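Local coordinates for putative uncharacterized protein (Chaetomium thermophilum, PDB 5IJP) that binds inositol hexakisphosphate through its helical SPX domain and so probably acts as an inositol polyphosphate sensor in phosphate homeostasis, at residues W50-E55 with H148-W154. Residues are numbered along the deposited sequence; the frame is centred on the assembly and turned at random.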
ATOM      1  N   TRP A  50     -15.117  -2.293  26.799  1.00 72.91           N
ATOM      2  CA  TRP A  50     -15.294  -2.630  25.385  1.00 71.35           C
ATOM      3  C   TRP A  50     -16.286  -3.789  25.255  1.00 75.31           C
ATOM      4  O   TRP A  50     -16.143  -4.801  25.949  1.00 75.22           O
ATOM      5  CB  TRP A  50     -13.943  -2.985  24.748  1.00 68.84           C
ATOM      6  CG  TRP A  50     -13.942  -2.956  23.249  1.00 68.70           C
ATOM      7  CD1 TRP A  50     -13.929  -4.029  22.409  1.00 71.01           C
ATOM      8  CD2 TRP A  50     -13.912  -1.790  22.413  1.00 68.19           C
ATOM      9  NE1 TRP A  50     -13.897  -3.606  21.100  1.00 69.67           N
ATOM     10  CE2 TRP A  50     -13.880  -2.236  21.073  1.00 71.23           C
ATOM     11  CE3 TRP A  50     -13.887  -0.407  22.667  1.00 70.00           C
ATOM     12  CZ2 TRP A  50     -13.846  -1.349  19.990  1.00 70.19           C
ATOM     13  CZ3 TRP A  50     -13.859   0.470  21.593  1.00 71.17           C
ATOM     14  CH2 TRP A  50     -13.841  -0.002  20.273  1.00 70.87           C
ATOM     15  N   THR A  51     -17.301  -3.627  24.386  1.00 71.84           N
ATOM     16  CA  THR A  51     -18.358  -4.623  24.167  1.00 72.30           C
ATOM     17  C   THR A  51     -18.301  -5.278  22.782  1.00 75.13           C
ATOM     18  O   THR A  51     -17.439  -4.938  21.967  1.00 73.59           O
ATOM     19  CB  THR A  51     -19.748  -4.004  24.416  1.00 81.94           C
ATOM     20  OG1 THR A  51     -19.938  -2.881  23.556  1.00 82.08           O
ATOM     21  CG2 THR A  51     -19.972  -3.612  25.860  1.00 81.06           C
ATOM     22  N   GLU A  52     -19.238  -6.218  22.529  1.00 72.36           N
ATOM     23  CA  GLU A  52     -19.417  -6.937  21.267  1.00 72.00           C
ATOM     24  C   GLU A  52     -19.882  -5.948  20.184  1.00 75.41           C
ATOM     25  O   GLU A  52     -19.464  -6.066  19.030  1.00 74.23           O
ATOM     26  CB  GLU A  52     -20.456  -8.058  21.453  1.00 75.13           C
ATOM     27  CG  GLU A  52     -20.486  -9.087  20.336  1.00 86.30           C
ATOM     28  CD  GLU A  52     -21.666 -10.035  20.402  1.00109.69           C
ATOM     29  OE1 GLU A  52     -22.786  -9.617  20.031  1.00105.90           O
ATOM     30  OE2 GLU A  52     -21.469 -11.201  20.816  1.00104.78           O
ATOM     31  N   ASP A  53     -20.733  -4.970  20.570  1.00 72.73           N
ATOM     32  CA  ASP A  53     -21.263  -3.920  19.694  1.00 72.94           C
ATOM     33  C   ASP A  53     -20.161  -2.939  19.288  1.00 74.78           C
ATOM     34  O   ASP A  53     -20.146  -2.487  18.142  1.00 74.20           O
ATOM     35  CB  ASP A  53     -22.427  -3.172  20.369  1.00 76.68           C
ATOM     36  CG  ASP A  53     -23.602  -4.048  20.768  1.00 88.41           C
ATOM     37  OD1 ASP A  53     -24.092  -4.816  19.910  1.00 89.40           O
ATOM     38  OD2 ASP A  53     -24.061  -3.932  21.924  1.00 95.70           O
ATOM     39  N   ASP A  54     -19.240  -2.620  20.225  1.00 70.16           N
ATOM     40  CA  ASP A  54     -18.097  -1.733  19.985  1.00 68.71           C
ATOM     41  C   ASP A  54     -17.109  -2.416  19.040  1.00 70.96           C
ATOM     42  O   ASP A  54     -16.529  -1.757  18.174  1.00 69.86           O
ATOM     43  CB  ASP A  54     -17.393  -1.367  21.307  1.00 70.38           C
ATOM     44  CG  ASP A  54     -18.204  -0.508  22.260  1.00 80.59           C
ATOM     45  OD1 ASP A  54     -18.797   0.495  21.801  1.00 81.71           O
ATOM     46  OD2 ASP A  54     -18.190  -0.798  23.474  1.00 86.34           O
ATOM     47  N   GLU A  55     -16.945  -3.747  19.203  1.00 67.04           N
ATOM     48  CA  GLU A  55     -16.075  -4.606  18.401  1.00 65.70           C
ATOM     49  C   GLU A  55     -16.576  -4.697  16.955  1.00 69.21           C
ATOM     50  O   GLU A  55     -15.772  -4.564  16.033  1.00 67.95           O
ATOM     51  CB  GLU A  55     -15.978  -6.004  19.038  1.00 67.46           C
ATOM     52  CG  GLU A  55     -14.934  -6.913  18.406  1.00 77.35           C
ATOM     53  CD  GLU A  55     -13.475  -6.627  18.706  1.00 96.26           C
ATOM     54  OE1 GLU A  55     -13.183  -5.933  19.707  1.00 92.12           O
ATOM     55  OE2 GLU A  55     -12.616  -7.151  17.962  1.00 88.14           O
ATOM     56  N   HIS A 148      -5.453  -2.114  19.374  1.00 73.24           N
ATOM     57  CA  HIS A 148      -6.784  -2.628  19.714  1.00 72.80           C
ATOM     58  C   HIS A 148      -6.658  -3.760  20.742  1.00 77.63           C
ATOM     59  O   HIS A 148      -7.375  -3.755  21.742  1.00 77.74           O
ATOM     60  CB  HIS A 148      -7.511  -3.108  18.438  1.00 72.44           C
ATOM     61  CG  HIS A 148      -8.780  -3.864  18.692  1.00 75.86           C
ATOM     62  ND1 HIS A 148      -8.789  -5.243  18.791  1.00 77.83           N
ATOM     63  CD2 HIS A 148     -10.044  -3.409  18.850  1.00 77.69           C
ATOM     64  CE1 HIS A 148     -10.047  -5.578  19.019  1.00 77.49           C
ATOM     65  NE2 HIS A 148     -10.840  -4.509  19.055  1.00 77.78           N
ATOM     66  N   ASP A 149      -5.726  -4.705  20.503  1.00 74.66           N
ATOM     67  CA  ASP A 149      -5.447  -5.853  21.370  1.00 75.73           C
ATOM     68  C   ASP A 149      -4.878  -5.443  22.735  1.00 81.16           C
ATOM     69  O   ASP A 149      -5.086  -6.155  23.718  1.00 81.81           O
ATOM     70  CB  ASP A 149      -4.499  -6.840  20.664  1.00 77.82           C
ATOM     71  CG  ASP A 149      -5.042  -7.485  19.396  1.00 86.46           C
ATOM     72  OD1 ASP A 149      -6.092  -7.023  18.890  1.00 85.70           O
ATOM     73  OD2 ASP A 149      -4.418  -8.452  18.910  1.00 92.94           O
ATOM     74  N   LYS A 150      -4.165  -4.299  22.789  1.00 78.09           N
ATOM     75  CA  LYS A 150      -3.553  -3.763  24.007  1.00 79.63           C
ATOM     76  C   LYS A 150      -4.506  -2.893  24.833  1.00 84.00           C
ATOM     77  O   LYS A 150      -4.464  -2.963  26.061  1.00 85.17           O
ATOM     78  CB  LYS A 150      -2.265  -2.990  23.676  1.00 82.76           C
ATOM     79  CG  LYS A 150      -1.042  -3.883  23.471  1.00 97.13           C
ATOM     80  CD  LYS A 150       0.175  -3.109  22.949  1.00107.11           C
ATOM     81  CE  LYS A 150       1.000  -2.439  24.028  1.00119.39           C
ATOM     82  NZ  LYS A 150       1.793  -3.418  24.817  1.00130.16           N
ATOM     83  N   MET A 151      -5.346  -2.071  24.171  1.00 79.52           N
ATOM     84  CA  MET A 151      -6.290  -1.165  24.838  1.00 79.83           C
ATOM     85  C   MET A 151      -7.563  -1.856  25.329  1.00 83.30           C
ATOM     86  O   MET A 151      -7.934  -1.691  26.492  1.00 84.00           O
ATOM     87  CB  MET A 151      -6.667   0.014  23.923  1.00 81.56           C
ATOM     88  CG  MET A 151      -5.617   1.093  23.842  1.00 86.25           C
ATOM     89  SD  MET A 151      -6.207   2.482  22.844  1.00 90.12           S
ATOM     90  CE  MET A 151      -4.840   3.588  23.004  1.00 88.42           C
ATOM     91  N   THR A 152      -8.244  -2.597  24.435  1.00 78.43           N
ATOM     92  CA  THR A 152      -9.521  -3.260  24.714  1.00 78.01           C
ATOM     93  C   THR A 152      -9.384  -4.592  25.455  1.00 81.98           C
ATOM     94  O   THR A 152     -10.168  -4.868  26.366  1.00 82.24           O
ATOM     95  CB  THR A 152     -10.346  -3.429  23.417  1.00 84.93           C
ATOM     96  OG1 THR A 152      -9.818  -4.508  22.643  1.00 84.05           O
ATOM     97  CG2 THR A 152     -10.406  -2.154  22.575  1.00 82.80           C
ATOM     98  N   GLY A 153      -8.422  -5.408  25.032  1.00 78.08           N
ATOM     99  CA  GLY A 153      -8.198  -6.744  25.570  1.00 78.70           C
ATOM    100  C   GLY A 153      -8.643  -7.808  24.587  1.00 81.47           C
ATOM    101  O   GLY A 153      -8.163  -8.945  24.635  1.00 81.94           O
ATOM    102  N   TRP A 154      -9.569  -7.430  23.682  1.00 76.38           N
ATOM    103  CA  TRP A 154     -10.118  -8.271  22.618  1.00 75.49           C
ATOM    104  C   TRP A 154      -9.054  -8.379  21.523  1.00 78.59           C
ATOM    105  O   TRP A 154      -8.510  -7.357  21.098  1.00 77.27           O
ATOM    106  CB  TRP A 154     -11.404  -7.640  22.043  1.00 73.44           C
ATOM    107  CG  TRP A 154     -12.550  -7.501  23.008  1.00 75.07           C
ATOM    108  CD1 TRP A 154     -12.571  -6.768  24.160  1.00 78.46           C
ATOM    109  CD2 TRP A 154     -13.881  -8.003  22.829  1.00 75.43           C
ATOM    110  NE1 TRP A 154     -13.812  -6.844  24.746  1.00 78.66           N
ATOM    111  CE2 TRP A 154     -14.639  -7.588  23.946  1.00 80.13           C
ATOM    112  CE3 TRP A 154     -14.502  -8.790  21.844  1.00 76.80           C
ATOM    113  CZ2 TRP A 154     -15.987  -7.932  24.106  1.00 80.38           C
ATOM    114  CZ3 TRP A 154     -15.836  -9.133  22.006  1.00 79.33           C
ATOM    115  CH2 TRP A 154     -16.565  -8.701  23.122  1.00 80.75           C
TER
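W50 packs its indole against T152, H148 and W154, meeting each of the three in a different way. The methyl CG2 of T152 lies over one face in a CH-pi contact, 3.6 Å from the centroid of the five-membered ring, while CB of D54 covers the opposite face. Toward W154 the same indole presents its edge, CD1 coming over the face of the second tryptophan, with the ring planes at 73°. H148 in turn directs its imidazole edge at W50, in an offset edge-to-face pair. With CG anti to the backbone N (chi1 -163°), W50 carries its indole across to T152 and brings NE1 to the carboxylate of E55.

One oxygen of that carboxylate joins W50 to H148. OE1 of E55 accepts from NE1 of W50 at 2.8 Å, on its anti side, and from NE2 of H148, also at 2.8 Å, on its syn side; both donors approach from the same face of the carboxylate plane. The imidazole is gripped at both ends, since its ND1 donates almost straight (168°) to OD1 of D149, which fixes the rotation of the ring. W154 lies over the start of helix 52-97, its NE1 making a weak hydrogen bond to the carbonyl O of W50.

Replacing W50 with an alanine would probably open a gap between T152 and D54, take away the edge packed on W154, and leave E55 OE1 with H148 as its remaining donor of the two.

A capping box of T51 and D54 begins helix 52-97; near the C-terminal end of helix 110-151, T152 OG1 accepts from W154 N in an ST turn. An aromatic cluster thus clasps these two helix ends together in the SPX helical bundle, beside the inositol hexakisphosphate pocket that M151 helps to line.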